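Local coordinates for DegV family protein (PDB 2DT8) that binds a fatty acid, here palmitic acid, and, at a separate site, a zinc ion, as a member of the DegV family, at residues A[206-211]-A[242-247]; A[216-221]-A[275-280]. One frame throughout, in Å; residues are numbered along the deposited sequence.

Helix 204-219 takes part in both contacts, which lie about 13 Å apart between centres. In interaction 1 its first half is bridged to the neighbouring helix 236-247 at the surface; in interaction 2 its last turn packs on strand 273-279, a central strand of the four-stranded mixed sheet. Along the chain the segments alternate, 206-211, 216-221, 242-247, 275-280, so the second segments close back on a helix that comes earlier in the chain. The two contacts meet at F275, whose ring touches I211 (I211 CG2 to F275 CE1, 3.7 Å) and V245 (V245 CG2 to F275 CZ, 4.0 Å). Interaction 1 thus links helix to helix and interaction 2 helix to strand, away from the zinc site.

Interaction 1. Residues A[206-211]-A[242-247]; sequences KAREEI and RQEVLA
R208 and E244 both set CG beside the backbone N and anti to the carbonyl carbon, and then differ: the arginine bends at chi3 (-53°), while the glutamate stays extended beyond CG. The bend presents NE, the inner nitrogen of the guanidinium, to the end of the glutamate, and the two side chains cross at about a right angle. The result is a salt bridge carried by one hydrogen bond, from R208 NE to E244 OE1, 2.8 Å long and somewhat bent, with 146° at the hydrogen. OE1 lies almost in the guanidinium plane, at its edge, yet the donor reaches the carboxylate from above its plane; the two flat groups are turned 43° apart. This is a monodentate salt bridge through NE rather than a bidentate one, since E244 OE2 stands 4.1 Å from R208 NH2. E244 OE1 also lies 3.3 Å from R208 CD.

Long, flexible side chains of opposite charge suit this surface position, because the backbones are 8.5 Å apart from R208 CA to E244 CA. R208 NH1 makes a second salt bridge, to E204 one turn earlier, so the guanidinium joins two acids and its rotation is probably restricted. It probably also offsets some of the repulsion between E244 OE2 and E209 OE2, 5.5 Å apart. R208 also packs on A240 and L241 of helix 236-247. Facing the sheet, A207 meets Y273 and V245 meets F275, so both helices reach strand 273-279; V245 also touches V252 of strand 252-259, with strand 225-231 lying between those two strands.

Interaction 2. Residues A[216-221]-A[275-280]; sequences RAWAEG and FYAYSL
The end of helix 204-219 faces the C-terminal residues of strand 273-279, whose backbone stays extended through S279. This is helix-on-sheet packing in an alpha/beta fold: the side chains of A277 and S279 point toward the helix, whereas that of Y278 projects from the other face of the sheet, where it meets helices 120-135 and 139-151. W218, in the last turn of the helix, holds CG anti to its own nitrogen (chi1 172°), which directs the indole toward strand 273-279, so that the benzo end of the ring (CZ2, CH2, CZ3) reaches the main chain of A277, Y278 and S279. A wide, flat side chain spans the distance from helix to strand, and the small A277 and S279 on the facing side let its benzo ring come close. The methyl group of A277 gives an apolar contact, W218 CZ3 to A277 CB at 4.3 Å, while W218 CZ2 comes within 4.0 Å of A277 O. Toward the chain end the edge of the ring faces S279, with W218 CH2 4.0 Å from S279 N; no hydrogen bond joins the segments.

Around the indole, R222 makes a cation-pi contact, F154 meets the ring obliquely, and NE1 has a weak hydrogen bond to D152. R222 also bonds to S279 OG, giving the serine hydroxyl a polar partner beside the aromatic ring. With W218 cut back to an alanine, the contact with A277 and Y278 would probably be lost and R222 and D152 left without their indole partner. The tightest approach across the contact is to main chain: W218 CH2 lies 3.7 Å from Y278 CA.

Interaction 1. Residues A[206-211]-A[242-247]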
loop_
_atom_site.group_PDB
_atom_site.type_symbol
_atom_site.label_atom_id
_atom_site.label_comp_id
_atom_site.label_asym_id
_atom_site.label_seq_id
_atom_site.Cartn_x
_atom_site.Cartn_y
_atom_site.Cartn_z
ATOM N N LYS A 206 17.789 -5.289 -15.642
ATOM C CA LYS A 206 18.711 -4.488 -14.859
ATOM C C LYS A 206 17.987 -3.760 -13.707
ATOM O O LYS A 206 18.501 -3.536 -12.618
ATOM C CB LYS A 206 19.603 -3.489 -15.687
ATOM C CG LYS A 206 20.730 -4.157 -16.464
ATOM C CD LYS A 206 21.560 -3.167 -17.255
ATOM C CE LYS A 206 22.656 -3.906 -17.997
ATOM N NZ LYS A 206 23.302 -4.888 -17.080
ATOM N N ALA A 207 16.737 -3.410 -14.056
ATOM C CA ALA A 207 15.901 -2.798 -13.041
ATOM C C ALA A 207 15.675 -3.715 -11.827
ATOM O O ALA A 207 15.766 -3.304 -10.660
ATOM C CB ALA A 207 14.509 -2.400 -13.607
ATOM N N ARG A 208 15.414 -4.983 -12.117
ATOM C CA ARG A 208 15.239 -5.946 -11.045
ATOM C C ARG A 208 16.536 -6.123 -10.255
ATOM O O ARG A 208 16.504 -6.289 -9.031
ATOM C CB ARG A 208 14.771 -7.287 -11.611
ATOM C CG ARG A 208 13.400 -7.214 -12.271
ATOM C CD ARG A 208 12.782 -8.597 -12.403
ATOM N NE ARG A 208 13.684 -9.528 -13.073
ATOM C CZ ARG A 208 13.846 -9.595 -14.389
ATOM N NH1 ARG A 208 13.160 -8.789 -15.185
ATOM N NH2 ARG A 208 14.699 -10.466 -14.912
ATOM N N GLU A 209 17.675 -6.074 -10.944
ATOM C CA GLU A 209 18.964 -6.224 -10.279
ATOM C C GLU A 209 19.213 -5.072 -9.302
ATOM O O GLU A 209 19.730 -5.253 -8.208
ATOM C CB GLU A 209 20.080 -6.398 -11.325
ATOM C CG GLU A 209 19.837 -7.620 -12.215
ATOM C CD GLU A 209 20.913 -7.868 -13.262
ATOM O OE1 GLU A 209 21.575 -6.905 -13.695
ATOM O OE2 GLU A 209 21.075 -9.038 -13.669
ATOM N N GLU A 210 18.815 -3.913 -9.769
ATOM C CA GLU A 210 18.977 -2.728 -8.951
ATOM C C GLU A 210 18.046 -2.733 -7.736
ATOM O O GLU A 210 18.446 -2.453 -6.613
ATOM C CB GLU A 210 18.620 -1.377 -9.724
ATOM C CG GLU A 210 18.448 -0.096 -8.901
ATOM C CD GLU A 210 19.640 0.213 -8.003
ATOM O OE1 GLU A 210 20.789 -0.072 -8.408
ATOM O OE2 GLU A 210 19.430 0.758 -6.895
ATOM N N ILE A 211 16.954 -3.413 -7.886
ATOM C CA ILE A 211 16.018 -3.473 -6.781
ATOM C C ILE A 211 16.544 -4.513 -5.758
ATOM O O ILE A 211 16.543 -4.298 -4.543
ATOM C CB ILE A 211 14.537 -3.963 -7.188
ATOM C CG1 ILE A 211 13.817 -2.816 -7.905
ATOM C CG2 ILE A 211 13.725 -4.443 -5.977
ATOM C CD1 ILE A 211 12.496 -3.232 -8.535
ATOM N N ARG A 242 10.140 -11.858 -7.476
ATOM C CA ARG A 242 9.903 -12.676 -6.290
ATOM C C ARG A 242 10.817 -13.902 -6.293
ATOM O O ARG A 242 11.316 -14.314 -5.249
ATOM C CB ARG A 242 8.436 -13.122 -6.232
ATOM C CG ARG A 242 8.085 -14.002 -5.034
ATOM C CD ARG A 242 6.592 -14.302 -5.022
ATOM N NE ARG A 242 6.174 -15.128 -3.890
ATOM C CZ ARG A 242 6.069 -16.454 -3.922
ATOM N NH1 ARG A 242 6.352 -17.124 -5.030
ATOM N NH2 ARG A 242 5.675 -17.112 -2.840
ATOM N N GLN A 243 11.028 -14.481 -7.468
ATOM C CA GLN A 243 11.887 -15.654 -7.589
ATOM C C GLN A 243 13.328 -15.296 -7.227
ATOM O O GLN A 243 14.004 -16.038 -6.500
ATOM C CB GLN A 243 11.808 -16.215 -9.015
ATOM C CG GLN A 243 10.456 -16.871 -9.324
ATOM C CD GLN A 243 10.142 -16.947 -10.811
ATOM O OE1 GLN A 243 9.081 -17.436 -11.204
ATOM N NE2 GLN A 243 11.060 -16.459 -11.644
ATOM N N GLU A 244 13.813 -14.174 -7.737
ATOM C CA GLU A 244 15.143 -13.646 -7.468
ATOM C C GLU A 244 15.284 -13.328 -5.972
ATOM O O GLU A 244 16.219 -13.794 -5.316
ATOM C CB GLU A 244 15.400 -12.406 -8.340
ATOM C CG GLU A 244 15.439 -12.742 -9.852
ATOM C CD GLU A 244 15.660 -11.534 -10.756
ATOM O OE1 GLU A 244 14.833 -10.593 -10.724
ATOM O OE2 GLU A 244 16.663 -11.532 -11.504
ATOM N N VAL A 245 14.284 -12.880 -5.305
ATOM C CA VAL A 245 14.343 -12.611 -3.872
ATOM C C VAL A 245 14.358 -13.893 -3.043
ATOM O O VAL A 245 15.114 -14.003 -2.074
ATOM C CB VAL A 245 13.147 -11.738 -3.408
ATOM C CG1 VAL A 245 13.048 -11.735 -1.885
ATOM C CG2 VAL A 245 13.330 -10.313 -3.912
ATOM N N LEU A 246 13.514 -14.856 -3.407
ATOM C CA LEU A 246 13.451 -16.110 -2.671
ATOM C C LEU A 246 14.688 -16.971 -2.902
ATOM O O LEU A 246 14.949 -17.899 -2.139
ATOM C CB LEU A 246 12.181 -16.886 -3.050
ATOM C CG LEU A 246 10.872 -16.345 -2.455
ATOM C CD1 LEU A 246 9.689 -17.176 -2.927
ATOM C CD2 LEU A 246 10.955 -16.367 -0.933
ATOM N N ALA A 247 15.446 -16.655 -3.949
ATOM C CA ALA A 247 16.666 -17.391 -4.278
ATOM C C ALA A 247 17.925 -16.605 -3.895
ATOM O O ALA A 247 19.046 -17.066 -4.114
ATOM C CB ALA A 247 16.691 -17.712 -5.768
#

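Interaction 2. Residues A[216-221]-A[275-280]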
loop_
_atom_site.group_PDB
_atom_site.type_symbol
_atom_site.label_atom_id
_atom_site.label_comp_id
_atom_site.label_asym_id
_atom_site.label_seq_id
_atom_site.Cartn_x
_atom_site.Cartn_y
_atom_site.Cartn_z
ATOM N N ARG A 216 19.224 -6.203 -0.701
ATOM C CA ARG A 216 20.295 -6.858 0.038
ATOM C C ARG A 216 20.946 -5.877 1.015
ATOM O O ARG A 216 21.240 -6.239 2.156
ATOM C CB ARG A 216 21.346 -7.418 -0.924
ATOM C CG ARG A 216 20.928 -8.701 -1.625
ATOM C CD ARG A 216 22.046 -9.186 -2.545
ATOM N NE ARG A 216 21.714 -10.416 -3.260
ATOM C CZ ARG A 216 21.745 -11.633 -2.723
ATOM N NH1 ARG A 216 22.092 -11.795 -1.454
ATOM N NH2 ARG A 216 21.429 -12.691 -3.460
ATOM N N ALA A 217 21.167 -4.644 0.568
ATOM C CA ALA A 217 21.765 -3.617 1.420
ATOM C C ALA A 217 20.872 -3.367 2.635
ATOM O O ALA A 217 21.355 -3.304 3.769
ATOM C CB ALA A 217 21.958 -2.329 0.640
ATOM N N TRP A 218 19.569 -3.228 2.400
ATOM C CA TRP A 218 18.616 -3.005 3.489
ATOM C C TRP A 218 18.500 -4.223 4.413
ATOM O O TRP A 218 18.357 -4.080 5.634
ATOM C CB TRP A 218 17.222 -2.691 2.919
ATOM C CG TRP A 218 16.146 -2.644 3.958
ATOM C CD1 TRP A 218 15.785 -1.569 4.723
ATOM C CD2 TRP A 218 15.339 -3.740 4.401
ATOM N NE1 TRP A 218 14.806 -1.930 5.610
ATOM C CE2 TRP A 218 14.505 -3.256 5.434
ATOM C CE3 TRP A 218 15.224 -5.084 4.017
ATOM C CZ2 TRP A 218 13.591 -4.069 6.106
ATOM C CZ3 TRP A 218 14.314 -5.896 4.682
ATOM C CH2 TRP A 218 13.502 -5.382 5.714
ATOM N N ALA A 219 18.562 -5.419 3.828
ATOM C CA ALA A 219 18.409 -6.679 4.562
ATOM C C ALA A 219 19.525 -7.060 5.535
ATOM O O ALA A 219 19.328 -7.928 6.393
ATOM C CB ALA A 219 18.204 -7.826 3.562
ATOM N N GLU A 220 20.606 -6.425 5.452
ATOM C CA GLU A 220 21.749 -6.773 6.295
ATOM C C GLU A 220 21.420 -6.922 7.781
ATOM O O GLU A 220 20.933 -5.992 8.420
ATOM C CB GLU A 220 22.851 -5.730 6.117
ATOM C CG GLU A 220 24.202 -6.153 6.662
ATOM C CD GLU A 220 24.850 -7.215 5.803
ATOM O OE1 GLU A 220 24.535 -7.266 4.596
ATOM O OE2 GLU A 220 25.679 -7.990 6.327
ATOM N N GLY A 221 21.978 -7.994 8.306
ATOM C CA GLY A 221 21.763 -8.270 9.720
ATOM C C GLY A 221 20.397 -8.756 10.181
ATOM O O GLY A 221 20.217 -9.060 11.359
ATOM N N PHE A 275 7.761 -4.539 -4.435
ATOM C CA PHE A 275 7.462 -5.235 -3.200
ATOM C C PHE A 275 7.789 -4.389 -1.968
ATOM O O PHE A 275 8.631 -3.501 -1.998
ATOM C CB PHE A 275 7.979 -6.674 -2.974
ATOM C CG PHE A 275 9.469 -6.656 -2.801
ATOM C CD1 PHE A 275 10.289 -6.561 -3.917
ATOM C CD2 PHE A 275 10.021 -6.764 -1.534
ATOM C CE1 PHE A 275 11.668 -6.577 -3.763
ATOM C CE2 PHE A 275 11.405 -6.777 -1.388
ATOM C CZ PHE A 275 12.233 -6.682 -2.499
ATOM N N TYR A 276 7.026 -4.692 -0.903
ATOM C CA TYR A 276 7.296 -3.992 0.338
ATOM C C TYR A 276 7.874 -5.115 1.202
ATOM O O TYR A 276 7.705 -6.296 0.927
ATOM C CB TYR A 276 5.910 -3.641 0.976
ATOM C CG TYR A 276 5.678 -2.172 0.931
ATOM C CD1 TYR A 276 6.224 -1.352 1.914
ATOM C CD2 TYR A 276 4.901 -1.610 -0.083
ATOM C CE1 TYR A 276 6.005 0.017 1.881
ATOM C CE2 TYR A 276 4.673 -0.242 -0.110
ATOM C CZ TYR A 276 5.219 0.570 0.869
ATOM O OH TYR A 276 5.014 1.935 0.837
ATOM N N ALA A 277 8.578 -4.658 2.253
ATOM C CA ALA A 277 9.160 -5.640 3.149
ATOM C C ALA A 277 9.594 -5.123 4.646
ATOM O O ALA A 277 9.793 -3.918 4.768
ATOM C CB ALA A 277 10.512 -6.383 2.715
ATOM N N TYR A 278 9.615 -5.969 5.668
ATOM C CA TYR A 278 10.039 -5.538 7.000
ATOM C C TYR A 278 10.606 -6.760 7.689
ATOM O O TYR A 278 10.473 -7.878 7.181
ATOM C CB TYR A 278 8.905 -4.931 7.839
ATOM C CG TYR A 278 7.881 -5.902 8.373
ATOM C CD1 TYR A 278 6.777 -6.268 7.605
ATOM C CD2 TYR A 278 7.998 -6.434 9.660
ATOM C CE1 TYR A 278 5.816 -7.132 8.099
ATOM C CE2 TYR A 278 7.038 -7.309 10.165
ATOM C CZ TYR A 278 5.948 -7.654 9.378
ATOM O OH TYR A 278 5.003 -8.525 9.855
ATOM N N SER A 279 11.258 -6.555 8.823
ATOM C CA SER A 279 11.847 -7.667 9.555
ATOM C C SER A 279 11.389 -7.661 10.996
ATOM O O SER A 279 10.863 -6.659 11.490
ATOM C CB SER A 279 13.372 -7.596 9.497
ATOM O OG SER A 279 13.854 -6.443 10.167
ATOM N N LEU A 280 11.581 -8.792 11.669
ATOM C CA LEU A 280 11.179 -8.905 13.063
ATOM C C LEU A 280 12.026 -9.931 13.798
ATOM O O LEU A 280 12.888 -10.561 13.146
ATOM C CB LEU A 280 9.699 -9.290 13.165
ATOM C CG LEU A 280 9.256 -10.668 12.661
ATOM C CD1 LEU A 280 7.836 -10.928 13.128
ATOM C CD2 LEU A 280 9.343 -10.746 11.148
ATOM O OXT LEU A 280 11.810 -10.085 15.018
#